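Long-range contacts in hypothetical protein PA3696 (Pseudomonas aeruginosa, PDB 1YOX), which is of unknown function but belongs to the AIM24 (mitochondrial biogenesis) family within the cupin clan and forms a three-chain assembly: residues C[39-44]-C[87-92]; C[24-29]-C[80-85]; C[174-179]-C[211-216]. All coordinates share one frame; numbering follows the deposited sequence.

In the fold
Interactions 1 and 2 are neighbours at one end of the all-beta chain, their centres about 9 Å apart. They are joined by probable backbone hydrogen bonds from L24 N to Q88 O and from E83 N to D43 O, and their segments alternate along the sequence. Interaction 3 follows later in the chain, on the opposite side of its centre: it lies about 39 Å from interaction 1 and about 41 Å from interaction 2, centre to centre. The trimer brings the distant ends together. Strand 37-40 of interaction 1 pairs with a strand of the second subunit, and strand 173-178 of interaction 3 with one of the third, R176 marking both interfaces.

Interaction 1. Residues C[39-44]-C[87-92]; sequences YMTGDI and KQHVAF
A chi1 of 57° sets T41 OG1 between its backbone N and carbonyl carbon, where it meets Q88 OE1; the Q88 chain bends at CD (chi2 -70°). T41 OG1 donates to Q88 OE1 at 2.6 Å, tilted about 30° from the amide plane. The same OG1 accepts an almost straight bond from H89 N at 2.8 Å, so threonine suits a place where one hydroxyl must donate one hydrogen bond and accept another. Q88 OE1 also receives a weak bond from D43 N (3.4 Å). At the other end of the amide, a water accepts from Q88 NE2 (2.9 Å) and donates to D43 OD1 (2.7 Å). T41 to I44 form a type I turn that follows strand 37-40. In this cupin-clan fold that strand runs antiparallel to strand 88-92 and is the last the chain contributes to a sheet that runs on into the second subunit. On one face of that sheet the A91 CB methyl lies over the Y39 ring, 3.6 Å from its centroid and offset toward CE1 and CZ, a CH-pi contact that a small alanine allows; Y39 OH bonds to E21. On the other face V90 divides its branches, CG1 against M40 CB at 3.8 Å and CG2 against I44 CG1 at 3.5 Å. R176 of the second subunit grips the turn, its NH2 bonding to the carbonyls of T41 and I44.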
ATOM      1  N   TYR C  39      11.006  -8.060  12.965  1.00 36.43           N
ATOM      2  CA  TYR C  39      11.167  -8.962  14.089  1.00 36.60           C
ATOM      3  C   TYR C  39      12.476  -9.729  14.041  1.00 37.51           C
ATOM      4  O   TYR C  39      13.081  -9.911  12.991  1.00 36.77           O
ATOM      5  CB  TYR C  39       9.971  -9.934  14.252  1.00 36.12           C
ATOM      6  CG  TYR C  39       9.825 -10.957  13.136  1.00 35.48           C
ATOM      7  CD1 TYR C  39       8.888 -10.762  12.128  1.00 33.02           C
ATOM      8  CD2 TYR C  39      10.625 -12.107  13.081  1.00 35.31           C
ATOM      9  CE1 TYR C  39       8.740 -11.657  11.095  1.00 34.84           C
ATOM     10  CE2 TYR C  39      10.485 -13.025  12.015  1.00 36.65           C
ATOM     11  CZ  TYR C  39       9.529 -12.786  11.033  1.00 35.76           C
ATOM     12  OH  TYR C  39       9.329 -13.644   9.964  1.00 37.17           O
HETATM   13  N   MSE C  40      12.892 -10.193  15.209  1.00 38.63           N
HETATM   14  CA  MSE C  40      14.082 -11.007  15.333  1.00 41.37           C
HETATM   15  C   MSE C  40      13.935 -11.982  16.488  1.00 39.66           C
HETATM   16  O   MSE C  40      13.373 -11.650  17.539  1.00 39.43           O
HETATM   17  CB  MSE C  40      15.362 -10.150  15.454  1.00 41.06           C
HETATM   18  CG  MSE C  40      15.333  -9.091  16.509  1.00 43.50           C
HETATM   19 SE   MSE C  40      16.836  -7.796  16.432  1.00 49.61          SE
HETATM   20  CE  MSE C  40      16.010  -6.590  17.811  1.00 45.77           C
ATOM     21  N   THR C  41      14.424 -13.193  16.252  1.00 38.85           N
ATOM     22  CA  THR C  41      14.507 -14.241  17.265  1.00 38.15           C
ATOM     23  C   THR C  41      15.612 -13.972  18.291  1.00 38.92           C
ATOM     24  O   THR C  41      16.355 -12.983  18.201  1.00 38.11           O
ATOM     25  CB  THR C  41      14.660 -15.669  16.618  1.00 37.94           C
ATOM     26  OG1 THR C  41      15.809 -15.688  15.775  1.00 36.71           O
ATOM     27  CG2 THR C  41      13.443 -16.049  15.800  1.00 34.14           C
ATOM     28  N   GLY C  42      15.723 -14.879  19.260  1.00 39.71           N
ATOM     29  CA  GLY C  42      16.292 -14.570  20.573  1.00 40.35           C
ATOM     30  C   GLY C  42      17.765 -14.260  20.637  1.00 41.20           C
ATOM     31  O   GLY C  42      18.185 -13.380  21.394  1.00 41.71           O
ATOM     32  N   ASP C  43      18.564 -14.971  19.858  1.00 41.77           N
ATOM     33  CA  ASP C  43      20.016 -14.778  19.923  1.00 43.01           C
ATOM     34  C   ASP C  43      20.551 -13.934  18.776  1.00 42.50           C
ATOM     35  O   ASP C  43      21.745 -13.986  18.493  1.00 41.98           O
ATOM     36  CB  ASP C  43      20.758 -16.138  19.983  1.00 44.00           C
ATOM     37  CG  ASP C  43      20.076 -17.156  20.913  1.00 46.48           C
ATOM     38  OD1 ASP C  43      20.203 -18.377  20.650  1.00 46.79           O
ATOM     39  OD2 ASP C  43      19.404 -16.739  21.894  1.00 49.93           O
ATOM     40  N   ILE C  44      19.664 -13.195  18.095  1.00 43.27           N
ATOM     41  CA  ILE C  44      20.079 -12.111  17.169  1.00 43.49           C
ATOM     42  C   ILE C  44      20.553 -10.867  17.922  1.00 44.20           C
ATOM     43  O   ILE C  44      19.837 -10.337  18.740  1.00 43.75           O
ATOM     44  CB  ILE C  44      18.971 -11.713  16.153  1.00 43.66           C
ATOM     45  CG1 ILE C  44      18.918 -12.728  15.019  1.00 42.67           C
ATOM     46  CG2 ILE C  44      19.251 -10.320  15.509  1.00 42.47           C
ATOM     47  CD1 ILE C  44      17.765 -13.610  15.136  1.00 46.22           C
ATOM     48  N   LYS C  87      20.047 -22.079  14.184  1.00 43.06           N
ATOM     49  CA  LYS C  87      19.430 -21.147  13.239  1.00 43.03           C
ATOM     50  C   LYS C  87      18.619 -20.042  13.920  1.00 42.43           C
ATOM     51  O   LYS C  87      17.764 -20.331  14.782  1.00 41.77           O
ATOM     52  CB  LYS C  87      18.472 -21.893  12.301  1.00 43.29           C
ATOM     53  CG  LYS C  87      19.106 -22.460  11.065  1.00 45.73           C
ATOM     54  CD  LYS C  87      18.080 -23.287  10.272  1.00 48.63           C
ATOM     55  CE  LYS C  87      18.789 -24.162   9.232  1.00 51.10           C
ATOM     56  NZ  LYS C  87      17.831 -24.981   8.437  1.00 52.33           N
ATOM     57  N   GLN C  88      18.856 -18.798  13.495  1.00 40.80           N
ATOM     58  CA  GLN C  88      18.054 -17.679  13.950  1.00 40.82           C
ATOM     59  C   GLN C  88      17.489 -16.891  12.765  1.00 40.65           C
ATOM     60  O   GLN C  88      17.907 -17.060  11.612  1.00 40.95           O
ATOM     61  CB  GLN C  88      18.870 -16.759  14.851  1.00 41.49           C
ATOM     62  CG  GLN C  88      19.453 -17.390  16.111  1.00 41.51           C
ATOM     63  CD  GLN C  88      18.409 -17.741  17.145  1.00 44.89           C
ATOM     64  OE1 GLN C  88      17.452 -17.006  17.346  1.00 47.02           O
ATOM     65  NE2 GLN C  88      18.590 -18.884  17.815  1.00 46.16           N
ATOM     66  N   HIS C  89      16.539 -16.013  13.054  1.00 39.54           N
ATOM     67  CA  HIS C  89      15.824 -15.319  12.004  1.00 38.39           C
ATOM     68  C   HIS C  89      15.646 -13.838  12.325  1.00 37.37           C
ATOM     69  O   HIS C  89      15.485 -13.457  13.505  1.00 37.11           O
ATOM     70  CB  HIS C  89      14.469 -15.977  11.771  1.00 37.93           C
ATOM     71  CG  HIS C  89      14.554 -17.439  11.465  1.00 39.99           C
ATOM     72  ND1 HIS C  89      14.566 -17.938  10.177  1.00 39.52           N
ATOM     73  CD2 HIS C  89      14.609 -18.517  12.287  1.00 40.11           C
ATOM     74  CE1 HIS C  89      14.640 -19.258  10.223  1.00 40.06           C
ATOM     75  NE2 HIS C  89      14.670 -19.632  11.490  1.00 38.52           N
ATOM     76  N   VAL C  90      15.685 -13.022  11.266  1.00 35.73           N
ATOM     77  CA  VAL C  90      15.344 -11.594  11.318  1.00 34.40           C
ATOM     78  C   VAL C  90      14.596 -11.247  10.032  1.00 33.28           C
ATOM     79  O   VAL C  90      15.076 -11.576   8.961  1.00 32.39           O
ATOM     80  CB  VAL C  90      16.593 -10.674  11.304  1.00 34.79           C
ATOM     81  CG1 VAL C  90      16.245  -9.283  11.817  1.00 31.75           C
ATOM     82  CG2 VAL C  90      17.750 -11.255  12.060  1.00 36.19           C
ATOM     83  N   ALA C  91      13.466 -10.549  10.134  1.00 31.80           N
ATOM     84  CA  ALA C  91      12.710 -10.115   8.960  1.00 31.42           C
ATOM     85  C   ALA C  91      12.795  -8.579   8.698  1.00 31.87           C
ATOM     86  O   ALA C  91      12.917  -7.776   9.645  1.00 31.21           O
ATOM     87  CB  ALA C  91      11.248 -10.585   9.047  1.00 30.14           C
ATOM     88  N   PHE C  92      12.732  -8.207   7.413  1.00 31.47           N
ATOM     89  CA  PHE C  92      12.864  -6.822   6.957  1.00 31.53           C
ATOM     90  C   PHE C  92      11.784  -6.523   5.944  1.00 31.15           C
ATOM     91  O   PHE C  92      11.414  -7.413   5.188  1.00 30.40           O
ATOM     92  CB  PHE C  92      14.241  -6.565   6.312  1.00 31.89           C
ATOM     93  CG  PHE C  92      15.391  -6.877   7.219  1.00 32.43           C
ATOM     94  CD1 PHE C  92      16.111  -8.065   7.059  1.00 30.93           C
ATOM     95  CD2 PHE C  92      15.730  -6.007   8.249  1.00 33.14           C
ATOM     96  CE1 PHE C  92      17.148  -8.376   7.885  1.00 32.80           C
ATOM     97  CE2 PHE C  92      16.773  -6.293   9.109  1.00 34.89           C
ATOM     98  CZ  PHE C  92      17.506  -7.479   8.927  1.00 34.72           C
TER
HETATM   99  O   HOH W   1      20.866 -20.271  18.900  1.00 42.71           O

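Interaction 2. Residues C[24-29]-C[80-85]; sequences LDPGET and FTNEGQ
T29, just after the type II turn D25 to E28, pairs with T81 of strand 78-82 as an antiparallel non-hydrogen-bonded pair; the turn leads the chain from strand 19-24 of one sheet into strand 29-32 of the other. The two threonine side chains lie obliquely across each other, with each OG1 beside its own backbone N, and the hydroxyls share a hydrogen bond of 2.7 Å in which either could donate. N82 is thrown under the turn: its CG is anti to the backbone N (chi1 -176°), and the side chain lies beside P26, pointing the same way, with its CB 3.7 Å from L24 CB. P26 meets the loop after the strand through its ring carbons, CB lying 3.5 Å from G84 O. Backbone bonds fix the turn over N82, from G27 N to N82 O (2.9 Å) and from N82 N to E28 O (3.1 Å). Proline suits the second position of the turn, and G27 the third, where phi is positive (83°). The turn is closed by E28 N bonding to D25 O, and the E28 carboxylate reaches D25, OE1 accepting from D25 N at 2.9 Å, with the N-H above the carboxylate plane.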
ATOM      1  N   LEU C  24      19.645 -16.844   9.595  1.00 36.06           N
ATOM      2  CA  LEU C  24      21.057 -16.707   9.958  1.00 36.79           C
ATOM      3  C   LEU C  24      21.581 -17.973  10.654  1.00 37.63           C
ATOM      4  O   LEU C  24      21.051 -18.350  11.695  1.00 36.77           O
ATOM      5  CB  LEU C  24      21.217 -15.507  10.914  1.00 37.64           C
ATOM      6  CG  LEU C  24      21.609 -14.081  10.460  1.00 37.57           C
ATOM      7  CD1 LEU C  24      21.341 -13.795   9.000  1.00 38.67           C
ATOM      8  CD2 LEU C  24      21.051 -13.000  11.341  1.00 36.17           C
ATOM      9  N   ASP C  25      22.608 -18.627  10.082  1.00 38.22           N
ATOM     10  CA  ASP C  25      23.376 -19.653  10.827  1.00 38.60           C
ATOM     11  C   ASP C  25      24.289 -19.014  11.881  1.00 39.59           C
ATOM     12  O   ASP C  25      24.544 -17.793  11.826  1.00 40.27           O
ATOM     13  CB  ASP C  25      24.135 -20.570   9.877  1.00 38.41           C
ATOM     14  CG  ASP C  25      23.203 -21.270   8.890  1.00 40.10           C
ATOM     15  OD1 ASP C  25      22.099 -21.699   9.307  1.00 40.80           O
ATOM     16  OD2 ASP C  25      23.556 -21.361   7.691  1.00 42.54           O
ATOM     17  N   PRO C  26      24.734 -19.797  12.899  1.00 40.09           N
ATOM     18  CA  PRO C  26      25.582 -19.197  13.925  1.00 40.14           C
ATOM     19  C   PRO C  26      26.784 -18.481  13.317  1.00 40.48           C
ATOM     20  O   PRO C  26      27.400 -18.996  12.390  1.00 40.95           O
ATOM     21  CB  PRO C  26      26.032 -20.403  14.741  1.00 40.72           C
ATOM     22  CG  PRO C  26      24.900 -21.343  14.628  1.00 39.99           C
ATOM     23  CD  PRO C  26      24.444 -21.214  13.206  1.00 40.10           C
ATOM     24  N   GLY C  27      27.072 -17.280  13.809  1.00 40.78           N
ATOM     25  CA  GLY C  27      28.166 -16.466  13.278  1.00 41.14           C
ATOM     26  C   GLY C  27      27.839 -15.646  12.036  1.00 41.78           C
ATOM     27  O   GLY C  27      28.641 -14.799  11.672  1.00 42.04           O
ATOM     28  N   GLU C  28      26.675 -15.874  11.397  1.00 41.76           N
ATOM     29  CA  GLU C  28      26.317 -15.202  10.117  1.00 42.70           C
ATOM     30  C   GLU C  28      25.716 -13.796  10.291  1.00 41.67           C
ATOM     31  O   GLU C  28      25.180 -13.464  11.344  1.00 42.81           O
ATOM     32  CB  GLU C  28      25.366 -16.065   9.271  1.00 42.55           C
ATOM     33  CG  GLU C  28      25.965 -17.357   8.714  1.00 44.41           C
ATOM     34  CD  GLU C  28      25.103 -17.963   7.604  1.00 45.02           C
ATOM     35  OE1 GLU C  28      23.863 -17.765   7.615  1.00 45.83           O
ATOM     36  OE2 GLU C  28      25.664 -18.631   6.703  1.00 49.28           O
ATOM     37  N   THR C  29      25.794 -12.970   9.258  1.00 40.53           N
ATOM     38  CA  THR C  29      25.373 -11.567   9.406  1.00 39.58           C
ATOM     39  C   THR C  29      24.634 -11.023   8.195  1.00 38.07           C
ATOM     40  O   THR C  29      24.952 -11.357   7.068  1.00 37.15           O
ATOM     41  CB  THR C  29      26.555 -10.652   9.777  1.00 39.76           C
ATOM     42  OG1 THR C  29      27.109 -11.121  11.002  1.00 43.25           O
ATOM     43  CG2 THR C  29      26.115  -9.172   9.972  1.00 40.08           C
ATOM     44  N   PHE C  80      23.068  -7.268  11.707  1.00 43.76           N
ATOM     45  CA  PHE C  80      22.358  -8.258  12.531  1.00 42.53           C
ATOM     46  C   PHE C  80      23.128  -9.582  12.493  1.00 41.92           C
ATOM     47  O   PHE C  80      23.272 -10.188  11.443  1.00 41.25           O
ATOM     48  CB  PHE C  80      20.909  -8.430  12.040  1.00 41.80           C
ATOM     49  CG  PHE C  80      20.075  -7.180  12.180  1.00 41.20           C
ATOM     50  CD1 PHE C  80      20.180  -6.139  11.243  1.00 39.97           C
ATOM     51  CD2 PHE C  80      19.213  -7.019  13.254  1.00 40.18           C
ATOM     52  CE1 PHE C  80      19.428  -4.967  11.384  1.00 40.17           C
ATOM     53  CE2 PHE C  80      18.432  -5.843  13.386  1.00 40.32           C
ATOM     54  CZ  PHE C  80      18.541  -4.829  12.452  1.00 39.67           C
ATOM     55  N   THR C  81      23.639 -10.009  13.642  1.00 42.21           N
ATOM     56  CA  THR C  81      24.391 -11.263  13.724  1.00 41.94           C
ATOM     57  C   THR C  81      23.713 -12.298  14.612  1.00 41.95           C
ATOM     58  O   THR C  81      23.109 -11.959  15.653  1.00 41.50           O
ATOM     59  CB  THR C  81      25.851 -11.029  14.169  1.00 41.86           C
ATOM     60  OG1 THR C  81      26.416 -10.020  13.336  1.00 43.48           O
ATOM     61  CG2 THR C  81      26.701 -12.301  13.992  1.00 41.96           C
ATOM     62  N   ASN C  82      23.804 -13.559  14.167  1.00 41.89           N
ATOM     63  CA  ASN C  82      23.444 -14.729  14.980  1.00 41.63           C
ATOM     64  C   ASN C  82      24.553 -15.085  16.003  1.00 41.97           C
ATOM     65  O   ASN C  82      25.617 -15.613  15.638  1.00 40.72           O
ATOM     66  CB  ASN C  82      23.154 -15.909  14.068  1.00 42.04           C
ATOM     67  CG  ASN C  82      22.663 -17.158  14.816  1.00 41.03           C
ATOM     68  OD1 ASN C  82      22.232 -18.129  14.187  1.00 42.27           O
ATOM     69  ND2 ASN C  82      22.707 -17.130  16.129  1.00 38.09           N
ATOM     70  N   GLU C  83      24.281 -14.779  17.271  1.00 42.80           N
ATOM     71  CA  GLU C  83      25.215 -15.012  18.372  1.00 44.91           C
ATOM     72  C   GLU C  83      24.873 -16.276  19.157  1.00 45.21           C
ATOM     73  O   GLU C  83      25.385 -16.481  20.270  1.00 45.99           O
ATOM     74  CB  GLU C  83      25.182 -13.835  19.352  1.00 45.22           C
ATOM     75  CG  GLU C  83      25.338 -12.483  18.706  1.00 48.24           C
ATOM     76  CD  GLU C  83      26.753 -11.975  18.797  1.00 52.85           C
ATOM     77  OE1 GLU C  83      27.049 -11.302  19.809  1.00 55.55           O
ATOM     78  OE2 GLU C  83      27.569 -12.269  17.886  1.00 53.42           O
ATOM     79  N   GLY C  84      23.985 -17.097  18.603  1.00 45.09           N
ATOM     80  CA  GLY C  84      23.578 -18.346  19.245  1.00 44.64           C
ATOM     81  C   GLY C  84      24.268 -19.549  18.644  1.00 44.21           C
ATOM     82  O   GLY C  84      25.360 -19.428  18.068  1.00 44.08           O
ATOM     83  N   GLN C  85      23.595 -20.694  18.748  1.00 44.21           N
ATOM     84  CA  GLN C  85      24.183 -22.020  18.496  1.00 44.37           C
ATOM     85  C   GLN C  85      23.429 -22.786  17.418  1.00 44.03           C
ATOM     86  O   GLN C  85      23.915 -23.808  16.939  1.00 43.74           O
ATOM     87  CB  GLN C  85      24.149 -22.887  19.766  1.00 45.07           C
ATOM     88  CG  GLN C  85      24.191 -22.147  21.088  1.00 46.24           C
ATOM     89  CD  GLN C  85      25.488 -21.411  21.282  1.00 49.56           C
ATOM     90  OE1 GLN C  85      25.532 -20.367  21.963  1.00 48.37           O
ATOM     91  NE2 GLN C  85      26.577 -21.955  20.688  1.00 50.12           N
TER

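Interaction 3. Residues C[174-179]-C[211-216]; sequences TLRVDT and LTTLKG
Two antiparallel strands, their axes 4.6 Å apart at closest approach and 157° apart in direction, join L175 to L214 and V177 to T212 as hydrogen-bonded pairs. Each pair closes a ring of two backbone bonds: L175 N to L214 O at 2.9 Å and L214 N to L175 O at 2.7 Å, then V177 N to T212 O and T212 N to V177 O, both 2.8 Å. The face carrying L175, V177, T212 and L214 is buried, and branched apolar residues fill most of it. T212 is the polar exception. Its OG1 meets T179 OG1 at 2.8 Å, the two side chains crossing at about a right angle with either hydroxyl able to donate. A water that donates to T179 O also bonds to T212 OG1 (2.6 Å), so this buried hydroxyl has two hydrogen-bonding partners, T179 OG1 and the water, where strand 173-178 gives way to a turn. On the other, partly exposed face the side chains run alongside one another: R176 CG passes 3.6 Å from T213 OG1, and T174 OG1 lies beside K215 CB. R176 then bends at chi3 (-52°), and its long side chain suits the reach to I44 of the third subunit. Strand 210-216 lies between 173-178 and 189-195 in a three-stranded sheet, and T213 hydrogen-bonds through its backbone to D192. L175 and V177 pack on L222 and L214 on V220, both from strand 219-223, while D178 forms a salt bridge to R229 of the C-terminal helix 227-237.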
ATOM      1  N   THR C 174      16.657   2.883 -25.821  1.00 60.58           N
ATOM      2  CA  THR C 174      16.497   3.999 -24.887  1.00 59.62           C
ATOM      3  C   THR C 174      15.190   3.933 -24.091  1.00 58.65           C
ATOM      4  O   THR C 174      14.089   3.828 -24.653  1.00 59.19           O
ATOM      5  CB  THR C 174      16.706   5.384 -25.548  1.00 60.03           C
ATOM      6  OG1 THR C 174      18.092   5.758 -25.438  1.00 61.11           O
ATOM      7  CG2 THR C 174      15.854   6.463 -24.872  1.00 59.51           C
ATOM      8  N   LEU C 175      15.327   3.965 -22.767  1.00 56.80           N
ATOM      9  CA  LEU C 175      14.165   3.992 -21.894  1.00 54.00           C
ATOM     10  C   LEU C 175      14.152   5.312 -21.131  1.00 52.46           C
ATOM     11  O   LEU C 175      15.150   5.705 -20.525  1.00 52.05           O
ATOM     12  CB  LEU C 175      14.144   2.770 -20.975  1.00 53.78           C
ATOM     13  CG  LEU C 175      12.851   2.430 -20.203  1.00 54.07           C
ATOM     14  CD1 LEU C 175      11.604   2.355 -21.083  1.00 53.34           C
ATOM     15  CD2 LEU C 175      13.005   1.147 -19.411  1.00 53.51           C
ATOM     16  N   ARG C 176      13.031   6.020 -21.225  1.00 50.40           N
ATOM     17  CA  ARG C 176      12.792   7.206 -20.415  1.00 48.87           C
ATOM     18  C   ARG C 176      11.831   6.841 -19.280  1.00 46.71           C
ATOM     19  O   ARG C 176      10.765   6.247 -19.501  1.00 45.70           O
ATOM     20  CB  ARG C 176      12.239   8.359 -21.255  1.00 48.84           C
ATOM     21  CG  ARG C 176      13.317   9.229 -21.981  1.00 51.48           C
ATOM     22  CD  ARG C 176      12.681  10.094 -23.108  1.00 50.39           C
ATOM     23  NE  ARG C 176      11.874   9.259 -24.009  1.00 52.63           N
ATOM     24  CZ  ARG C 176      10.767   9.660 -24.638  1.00 53.73           C
ATOM     25  NH1 ARG C 176      10.306  10.907 -24.480  1.00 53.05           N
ATOM     26  NH2 ARG C 176      10.110   8.803 -25.423  1.00 52.28           N
ATOM     27  N   VAL C 177      12.236   7.191 -18.065  1.00 44.59           N
ATOM     28  CA  VAL C 177      11.547   6.776 -16.856  1.00 42.84           C
ATOM     29  C   VAL C 177      11.313   7.992 -15.957  1.00 42.05           C
ATOM     30  O   VAL C 177      12.252   8.759 -15.686  1.00 40.61           O
ATOM     31  CB  VAL C 177      12.389   5.673 -16.108  1.00 43.00           C
ATOM     32  CG1 VAL C 177      11.864   5.415 -14.703  1.00 43.77           C
ATOM     33  CG2 VAL C 177      12.439   4.364 -16.902  1.00 40.51           C
ATOM     34  N   ASP C 178      10.074   8.167 -15.483  1.00 41.69           N
ATOM     35  CA  ASP C 178       9.833   9.069 -14.339  1.00 41.99           C
ATOM     36  C   ASP C 178      10.845   8.767 -13.231  1.00 40.88           C
ATOM     37  O   ASP C 178      11.027   7.631 -12.838  1.00 40.27           O
ATOM     38  CB  ASP C 178       8.403   8.976 -13.803  1.00 42.88           C
ATOM     39  CG  ASP C 178       8.104  10.031 -12.712  1.00 44.63           C
ATOM     40  OD1 ASP C 178       8.724  11.115 -12.698  1.00 47.91           O
ATOM     41  OD2 ASP C 178       7.230   9.787 -11.865  1.00 47.69           O
ATOM     42  N   THR C 179      11.534   9.798 -12.762  1.00 40.70           N
ATOM     43  CA  THR C 179      12.779   9.607 -12.022  1.00 39.76           C
ATOM     44  C   THR C 179      12.699   8.707 -10.785  1.00 39.47           C
ATOM     45  O   THR C 179      13.525   7.822 -10.617  1.00 40.15           O
ATOM     46  CB  THR C 179      13.493  10.954 -11.793  1.00 40.34           C
ATOM     47  OG1 THR C 179      14.051  11.379 -13.046  1.00 40.69           O
ATOM     48  CG2 THR C 179      14.619  10.846 -10.767  1.00 38.55           C
ATOM     49  N   LEU C 211      12.845  13.539 -15.407  1.00 44.30           N
ATOM     50  CA  LEU C 211      13.025  12.369 -16.260  1.00 43.90           C
ATOM     51  C   LEU C 211      14.400  11.761 -16.144  1.00 43.27           C
ATOM     52  O   LEU C 211      15.374  12.474 -15.989  1.00 43.26           O
ATOM     53  CB  LEU C 211      12.775  12.712 -17.715  1.00 44.07           C
ATOM     54  CG  LEU C 211      11.332  13.000 -18.135  1.00 46.15           C
ATOM     55  CD1 LEU C 211      11.185  12.840 -19.669  1.00 44.78           C
ATOM     56  CD2 LEU C 211      10.335  12.112 -17.376  1.00 46.08           C
ATOM     57  N   THR C 212      14.462  10.435 -16.205  1.00 42.78           N
ATOM     58  CA  THR C 212      15.733   9.715 -16.230  1.00 42.67           C
ATOM     59  C   THR C 212      15.807   8.923 -17.541  1.00 42.52           C
ATOM     60  O   THR C 212      14.918   8.114 -17.840  1.00 41.22           O
ATOM     61  CB  THR C 212      15.931   8.807 -14.977  1.00 42.73           C
ATOM     62  OG1 THR C 212      16.092   9.634 -13.816  1.00 42.15           O
ATOM     63  CG2 THR C 212      17.170   7.898 -15.118  1.00 42.05           C
ATOM     64  N   THR C 213      16.830   9.232 -18.343  1.00 42.44           N
ATOM     65  CA  THR C 213      17.042   8.538 -19.599  1.00 42.97           C
ATOM     66  C   THR C 213      18.085   7.462 -19.415  1.00 43.76           C
ATOM     67  O   THR C 213      19.215   7.740 -18.990  1.00 43.47           O
ATOM     68  CB  THR C 213      17.485   9.477 -20.702  1.00 43.15           C
ATOM     69  OG1 THR C 213      16.526  10.524 -20.833  1.00 44.54           O
ATOM     70  CG2 THR C 213      17.601   8.744 -22.049  1.00 42.81           C
ATOM     71  N   LEU C 214      17.672   6.238 -19.726  1.00 44.74           N
ATOM     72  CA  LEU C 214      18.520   5.059 -19.683  1.00 46.08           C
ATOM     73  C   LEU C 214      18.905   4.618 -21.088  1.00 47.13           C
ATOM     74  O   LEU C 214      18.057   4.549 -21.975  1.00 47.07           O
ATOM     75  CB  LEU C 214      17.792   3.910 -18.969  1.00 45.30           C
ATOM     76  CG  LEU C 214      17.490   4.107 -17.481  1.00 45.53           C
ATOM     77  CD1 LEU C 214      16.872   2.858 -16.892  1.00 45.55           C
ATOM     78  CD2 LEU C 214      18.732   4.455 -16.726  1.00 42.98           C
ATOM     79  N   LYS C 215      20.176   4.287 -21.295  1.00 49.05           N
ATOM     80  CA  LYS C 215      20.600   3.829 -22.624  1.00 50.84           C
ATOM     81  C   LYS C 215      21.724   2.798 -22.549  1.00 51.03           C
ATOM     82  O   LYS C 215      22.731   3.023 -21.873  1.00 51.29           O
ATOM     83  CB  LYS C 215      20.993   5.024 -23.507  1.00 50.54           C
ATOM     84  CG  LYS C 215      22.243   5.783 -23.045  1.00 52.33           C
ATOM     85  CD  LYS C 215      22.340   7.211 -23.654  1.00 53.27           C
ATOM     86  CE  LYS C 215      21.384   8.231 -22.966  1.00 55.92           C
ATOM     87  NZ  LYS C 215      21.466   8.267 -21.450  1.00 56.53           N
ATOM     88  N   GLY C 216      21.548   1.669 -23.240  1.00 51.44           N
ATOM     89  CA  GLY C 216      22.591   0.642 -23.280  1.00 51.34           C
ATOM     90  C   GLY C 216      22.155  -0.805 -23.109  1.00 51.45           C
ATOM     91  O   GLY C 216      21.176  -1.255 -23.693  1.00 51.39           O
TER
HETATM   92  O   HOH W   2      15.981   7.832 -11.914  1.00 44.82           O